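Local coordinates for DNA-(apurinic or apyrimidinic site) lyase (Xenopus laevis, PDB 6WCD) that cleaves the DNA backbone next to abasic sites, weakly, and degrades DNA from 3' ends as a metal-dependent repair nuclease, seen here as its catalytic domain, at the 1,4-butanediol site. Numbering follows the deposited sequence.

The 1,4-butanediol site. Residues 154, 157, 185-186, 205-207. With BU1 (1,4-butanediol), chain B.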
# COMPACT_ATOMS: atom_id res chain seq x y z
N LYS A 154 14.63 -1.78 -14.15
CA LYS A 154 15.35 -1.79 -12.87
C LYS A 154 15.58 -0.36 -12.38
O LYS A 154 15.39 -0.06 -11.21
CB LYS A 154 16.66 -2.54 -13.00
CG LYS A 154 17.37 -2.70 -11.68
CD LYS A 154 18.76 -3.33 -11.90
CE LYS A 154 19.56 -3.37 -10.60
NZ LYS A 154 20.86 -4.11 -10.73
N LYS A 157 12.34 1.04 -11.03
CA LYS A 157 12.02 0.55 -9.71
C LYS A 157 12.78 1.33 -8.62
O LYS A 157 12.20 1.73 -7.59
CB LYS A 157 12.35 -0.96 -9.64
CG LYS A 157 12.02 -1.57 -8.27
CD LYS A 157 12.46 -3.05 -8.23
CE LYS A 157 11.96 -3.65 -6.90
NZ LYS A 157 12.37 -5.07 -6.74
N ASN A 185 8.05 -5.48 -3.01
CA ASN A 185 8.75 -6.27 -3.99
C ASN A 185 10.26 -6.37 -3.73
O ASN A 185 11.05 -6.53 -4.64
CB ASN A 185 8.49 -5.73 -5.41
CG ASN A 185 8.63 -6.78 -6.45
OD1 ASN A 185 8.42 -7.96 -6.18
ND2 ASN A 185 9.02 -6.37 -7.65
N THR A 186 10.65 -6.32 -2.45
CA THR A 186 11.99 -6.65 -1.97
C THR A 186 11.82 -7.28 -0.60
O THR A 186 11.05 -6.76 0.22
CB THR A 186 12.86 -5.42 -1.82
OG1 THR A 186 13.14 -4.83 -3.10
CG2 THR A 186 14.21 -5.78 -1.22
N ASN A 205 22.29 -6.00 -3.06
CA ASN A 205 21.11 -5.72 -3.85
C ASN A 205 20.69 -4.26 -3.66
O ASN A 205 20.46 -3.85 -2.53
CB ASN A 205 20.01 -6.68 -3.38
CG ASN A 205 18.68 -6.43 -4.01
OD1 ASN A 205 18.10 -5.33 -3.93
ND2 ASN A 205 18.13 -7.47 -4.61
N PRO A 206 20.56 -3.46 -4.73
CA PRO A 206 20.25 -2.02 -4.53
C PRO A 206 18.89 -1.74 -3.91
O PRO A 206 18.75 -0.73 -3.20
CB PRO A 206 20.36 -1.43 -5.95
CG PRO A 206 20.17 -2.57 -6.85
CD PRO A 206 20.78 -3.76 -6.16
N GLY A 207 17.90 -2.62 -4.10
CA GLY A 207 16.62 -2.43 -3.44
C GLY A 207 16.74 -2.70 -1.96
O GLY A 207 16.12 -2.02 -1.13
C1 BU1 B . 14.48 -6.89 -5.33
C2 BU1 B . 15.29 -5.61 -5.10
C3 BU1 B . 15.31 -4.69 -6.33
C4 BU1 B . 16.75 -4.41 -6.79
O5 BU1 B . 14.99 -7.93 -4.51
O6 BU1 B . 16.77 -4.40 -8.20
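A poorly ordered 1,4-butanediol, most likely carried in from the crystallisation mix, lies in a groove between helix 152-173 and the start of helix 206-214. Its middle is the packed part. Lys157, with CG anti to the backbone N and the chain extended beyond, runs along one side of the diol, its CE 3.6 Å from BU1 C3. The terminal amine nitrogen NZ donates to the backbone Asn185 O at 2.9 Å, approaching from above the carbonyl plane, and this pins the lysine tip beside the ligand. Thr186 turns its hydroxyl towards the chain, OG1 beside the backbone N (chi1 -67°) and 3.3 Å from BU1 C1, with the methyl farther back. Across from Lys157 stands the amide of Asn205: CG packs against BU1 C2, and ND2 donates to the hydroxyl O5 of BU1 at 3.2 Å, a bent bond (139° at H) with O5 tilted out of the amide plane. The other amide atom, OD1, accepts Gly207 N at 2.7 Å in the carbonyl plane, though bent at the hydrogen (121°), capping the first turn of the helix and fixing the flip of the amide. An alanine at Asn205 would remove both bonds and would probably loosen the helix start as well as the hold on O5. The O6 end is looser: Pro206 CG only brushes BU1 C4, and extended Lys154 merely passes O6, its CE 3.8 Å away. The centre of the site is about 10 Å from the catalytic Asp183. Bordered by the backbone carbonyl of Asn185, whose side chain is the probable transition-state stabiliser, this polar groove may lie along the DNA path; the diol itself has no evident catalytic role.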